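Local structure of transcriptional regulator (Vibrio vulnificus, 4IVN) at residues I133-S138 / K188-A193; W178-S183 / V204-N209. The protein represses, as a probable DNA-binding regulator, the nan operon of sialic acid catabolism, and binds the sugar phosphate N-acetylmannosamine 6-phosphate. All blocks are in the same frame, centred on the assembly; numbering follows the deposited sequence.

Contact 1: residues I133-S138 / K188-A193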
# COMPACT_ATOMS: atom_id res chain seq x y z
N ILE A 133 -13.24 3.82 -3.84
CA ILE A 133 -12.94 4.54 -5.08
C ILE A 133 -11.61 5.25 -4.90
O ILE A 133 -11.42 5.97 -3.92
CB ILE A 133 -14.05 5.57 -5.52
CG1 ILE A 133 -15.46 5.01 -5.57
CG2 ILE A 133 -13.71 6.17 -6.87
CD1 ILE A 133 -16.45 6.18 -5.51
N GLY A 134 -10.68 5.08 -5.88
CA GLY A 134 -9.45 5.82 -5.86
C GLY A 134 -8.62 5.50 -7.09
O GLY A 134 -8.76 4.39 -7.67
N VAL A 135 -7.83 6.49 -7.51
CA VAL A 135 -6.95 6.32 -8.68
C VAL A 135 -5.51 6.60 -8.47
O VAL A 135 -5.10 7.20 -7.44
CB VAL A 135 -7.44 7.16 -9.91
CG1 VAL A 135 -8.92 6.80 -10.32
CG2 VAL A 135 -7.31 8.64 -9.61
N GLY A 136 -4.66 6.13 -9.40
CA GLY A 136 -3.21 6.39 -9.26
C GLY A 136 -2.74 5.78 -7.94
O GLY A 136 -3.06 4.62 -7.64
N ALA A 137 -1.96 6.51 -7.15
CA ALA A 137 -1.43 5.96 -5.91
C ALA A 137 -2.53 5.67 -4.89
O ALA A 137 -2.34 4.83 -3.99
CB ALA A 137 -0.43 6.87 -5.26
N SER A 138 -3.63 6.40 -4.99
CA SER A 138 -4.77 6.11 -4.06
C SER A 138 -5.40 4.76 -4.34
O SER A 138 -6.08 4.23 -3.46
CB SER A 138 -5.84 7.24 -4.11
OG SER A 138 -5.34 8.32 -3.24
N LYS A 188 -11.04 14.54 -10.44
CA LYS A 188 -12.34 14.81 -10.97
C LYS A 188 -13.31 13.58 -11.00
O LYS A 188 -14.47 13.69 -10.52
CB LYS A 188 -12.12 15.38 -12.36
CG LYS A 188 -13.22 16.25 -12.92
CD LYS A 188 -13.99 15.38 -13.85
CE LYS A 188 -14.43 16.13 -15.11
NZ LYS A 188 -15.52 15.24 -15.68
N GLU A 189 -12.86 12.46 -11.57
CA GLU A 189 -13.76 11.33 -11.72
C GLU A 189 -13.97 10.63 -10.35
O GLU A 189 -15.04 10.04 -10.07
CB GLU A 189 -13.33 10.36 -12.88
CG GLU A 189 -13.48 11.09 -14.20
CD GLU A 189 -13.40 10.22 -15.46
OE1 GLU A 189 -13.46 10.73 -16.59
OE2 GLU A 189 -13.26 9.00 -15.36
N VAL A 190 -13.02 10.78 -9.45
CA VAL A 190 -13.24 10.20 -8.11
C VAL A 190 -14.34 10.98 -7.41
O VAL A 190 -15.25 10.35 -6.84
CB VAL A 190 -11.95 10.22 -7.28
CG1 VAL A 190 -12.20 9.84 -5.84
CG2 VAL A 190 -11.01 9.16 -7.91
N ILE A 191 -14.23 12.32 -7.36
CA ILE A 191 -15.27 13.22 -6.76
C ILE A 191 -16.63 12.98 -7.34
O ILE A 191 -17.62 13.01 -6.63
CB ILE A 191 -14.99 14.70 -7.15
CG1 ILE A 191 -13.79 15.23 -6.41
CG2 ILE A 191 -16.20 15.64 -6.91
CD1 ILE A 191 -13.57 16.67 -6.96
N HIS A 192 -16.67 12.76 -8.67
CA HIS A 192 -17.94 12.63 -9.35
C HIS A 192 -18.65 11.36 -8.89
O HIS A 192 -19.86 11.37 -8.56
CB HIS A 192 -17.71 12.65 -10.86
CG HIS A 192 -18.98 12.40 -11.63
ND1 HIS A 192 -20.02 13.32 -11.68
CD2 HIS A 192 -19.39 11.29 -12.40
CE1 HIS A 192 -21.02 12.80 -12.39
NE2 HIS A 192 -20.62 11.56 -12.84
N ALA A 193 -17.92 10.26 -8.82
CA ALA A 193 -18.50 9.04 -8.36
C ALA A 193 -18.87 9.19 -6.87
O ALA A 193 -20.03 8.82 -6.48
CB ALA A 193 -17.54 7.83 -8.64
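Ile-133 and Ala-193 form the tight end of this contact. The CD1 methyl of Ile-133 meets the CB methyl of Ala-193 at 3.7 Å. CG1 of Ile-133 sits beside its own backbone N (chi1 -52°), and the extended chi2 (160°) carries CD1 out to the helix. CG2 of Ile-133, anti to the backbone N, touches CG1 of Val-190 at 4.1 Å. These two side chains run antiparallel, alongside one another. Ile-133 and Ala-193 are both buried, and Ala-165 of helix 162-170 packs on each. This is strand-to-helix packing in the SIS domain: the end of strand 129-133 and the turn after it lie against the start of helix 188-199. Backbones come nearest at Gly-134 and Val-190, whose CA atoms are 6.2 Å apart. CG2 of Val-190 lies 4.2 Å from CA of Gly-134. The far end is more open. There CG2 of Val-190 sits against both methyls of Val-135, 4.0 Å from CG1 and 4.1 Å from CG2. Val-135 is partly exposed and buries much less surface against the helix than Ile-133. It already lines the sugar phosphate pocket, and the turn after it continues the lining. Ala-137 N and Ser-138 OG hydrogen-bond the ligand, and a weak bond from Ser-138 N to Val-135 O (3.0 Å) spans the turn.

Contact 2: residues W178-S183 / V204-N209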
# COMPACT_ATOMS: atom_id res chain seq x y z
N TRP A 178 -19.82 3.97 1.03
CA TRP A 178 -18.70 4.26 0.08
C TRP A 178 -17.51 4.88 0.75
O TRP A 178 -17.68 5.74 1.60
CB TRP A 178 -19.13 5.23 -0.98
CG TRP A 178 -20.12 4.53 -1.84
CD1 TRP A 178 -21.50 4.37 -1.64
CD2 TRP A 178 -19.81 3.81 -3.01
NE1 TRP A 178 -22.04 3.60 -2.63
CE2 TRP A 178 -21.07 3.23 -3.50
CE3 TRP A 178 -18.62 3.64 -3.77
CZ2 TRP A 178 -21.14 2.49 -4.69
CZ3 TRP A 178 -18.69 2.87 -4.94
CH2 TRP A 178 -19.94 2.34 -5.41
N PHE A 179 -16.30 4.46 0.36
CA PHE A 179 -15.10 5.16 0.75
C PHE A 179 -14.47 5.84 -0.48
O PHE A 179 -14.30 5.21 -1.54
CB PHE A 179 -14.12 4.14 1.25
CG PHE A 179 -14.38 3.76 2.69
CD1 PHE A 179 -15.25 2.73 2.98
CD2 PHE A 179 -13.79 4.46 3.74
CE1 PHE A 179 -15.50 2.33 4.29
CE2 PHE A 179 -14.06 4.08 5.06
CZ PHE A 179 -14.95 3.08 5.32
N ALA A 180 -14.17 7.12 -0.37
CA ALA A 180 -13.57 7.89 -1.48
C ALA A 180 -12.16 8.09 -1.00
O ALA A 180 -11.97 8.77 -0.00
CB ALA A 180 -14.32 9.29 -1.66
N VAL A 181 -11.18 7.45 -1.66
CA VAL A 181 -9.77 7.56 -1.30
C VAL A 181 -9.04 8.50 -2.25
O VAL A 181 -8.89 8.22 -3.44
CB VAL A 181 -9.04 6.18 -1.35
CG1 VAL A 181 -7.58 6.30 -0.78
CG2 VAL A 181 -9.92 5.16 -0.56
N SER A 182 -8.58 9.62 -1.73
CA SER A 182 -7.99 10.70 -2.56
C SER A 182 -7.18 11.58 -1.59
O SER A 182 -7.78 12.14 -0.68
CB SER A 182 -9.11 11.53 -3.18
OG SER A 182 -8.60 12.63 -3.92
N SER A 183 -5.88 11.74 -1.80
CA SER A 183 -5.08 12.62 -0.91
C SER A 183 -5.55 14.05 -1.08
O SER A 183 -5.63 14.79 -0.11
CB SER A 183 -3.59 12.58 -1.31
OG SER A 183 -2.96 11.45 -0.70
N VAL A 204 -20.84 8.40 2.73
CA VAL A 204 -19.56 8.43 2.01
C VAL A 204 -18.54 8.79 3.02
O VAL A 204 -18.71 9.84 3.66
CB VAL A 204 -19.58 9.49 0.87
CG1 VAL A 204 -18.18 9.64 0.18
CG2 VAL A 204 -20.65 9.17 -0.18
N VAL A 205 -17.47 8.03 3.13
CA VAL A 205 -16.37 8.33 4.10
C VAL A 205 -15.13 8.66 3.22
O VAL A 205 -14.76 7.86 2.37
CB VAL A 205 -16.01 7.10 4.97
CG1 VAL A 205 -14.78 7.34 5.88
CG2 VAL A 205 -17.23 6.76 5.90
N SER A 206 -14.49 9.80 3.44
CA SER A 206 -13.32 10.14 2.64
C SER A 206 -12.07 9.86 3.43
O SER A 206 -12.00 10.18 4.62
CB SER A 206 -13.34 11.63 2.31
OG SER A 206 -14.32 11.72 1.32
N LEU A 207 -11.08 9.30 2.73
CA LEU A 207 -9.76 9.12 3.33
C LEU A 207 -8.77 9.95 2.58
O LEU A 207 -8.45 9.61 1.45
CB LEU A 207 -9.33 7.69 3.22
CG LEU A 207 -10.17 6.61 3.90
CD1 LEU A 207 -9.39 5.28 3.88
CD2 LEU A 207 -10.50 6.97 5.37
N THR A 208 -8.27 11.07 3.17
CA THR A 208 -7.49 12.06 2.36
C THR A 208 -6.31 12.47 3.19
O THR A 208 -6.08 11.93 4.28
CB THR A 208 -8.29 13.39 2.18
OG1 THR A 208 -8.39 14.00 3.50
CG2 THR A 208 -9.63 13.09 1.75
N ASN A 209 -5.54 13.43 2.68
CA ASN A 209 -4.45 14.02 3.44
C ASN A 209 -4.63 15.52 3.48
O ASN A 209 -3.66 16.26 3.66
CB ASN A 209 -3.07 13.72 2.72
CG ASN A 209 -2.71 12.24 2.72
OD1 ASN A 209 -1.75 11.82 3.37
ND2 ASN A 209 -3.38 11.47 1.91
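The carbonyl oxygen of Trp-178 takes the N-H of Val-205, with O to N at 2.8 Å. The donor lies nearly along the C=O axis. The same oxygen also receives the CA-H of Val-204, with O to CA at 3.3 Å. This pairing joins the two parallel strands of the beta-alpha-beta unit formed by strand 176-181, helix 188-199 and strand 204-208, inside the SIS domain. The bonds continue in the parallel pattern: Ala-180 N to Val-205 O, then Leu-207 N to Ala-180 O. Ser-182 N to Leu-207 O is longer, at 3.2 Å.

One face of the pair carries Phe-179, Val-181, Val-205 and Leu-207. Helix 137-151 packs on Phe-179 and Val-181, and Leu-207 reaches Leu-223 of strand 221-224. CG of Phe-179 is anti to its carbonyl carbon (chi1 -82°), and the ring runs alongside Val-205. CE2 of the ring comes to 3.4 Å from CG1 of Val-205, while CD2 lies 4.2 Å from CG of Leu-207. Both groups meet the ring obliquely. The opposite face carries Trp-178, Ala-180, Val-204 and Ser-206. Here helix 188-199 covers Ala-180 and Val-204, and Ser-206 OG hydrogen-bonds Ser-219 OG.

Past its strand, 178-183 reaches the sugar phosphate site. Ser-182 OG and Ser-183 N hydrogen-bond the ligand, and Ser-183 OG bonds Lys-240 NZ. The last bond across is bent at its acceptor: Asn-209 N sits on an in-plane lone pair of Ser-183 O at 3.1 Å, with a C=O...N angle of 116°.

Overall arrangement
After the N-terminal helices the chain reaches 133-138, at the end of strand 129-133. Helix 137-151, strand 156-159 and helix 162-170 follow. Then come 178-183, helix segment 188-193 and strand segment 204-209. Contact 1 closes a loop of 49 residues and contact 2 one of 20. Their segments alternate, so the two loops cross. The centres of the two contacts lie about 9 Å apart. Strand 176-181 joins them directly, because Ile-133 of contact 1 probably hydrogen-bonds Phe-179 and Val-181 of contact 2. Contact 1 ties the end of strand 129-133 to helix 188-199; contact 2 pairs the two strands that this helix connects. Both bring residues to one ligand pocket.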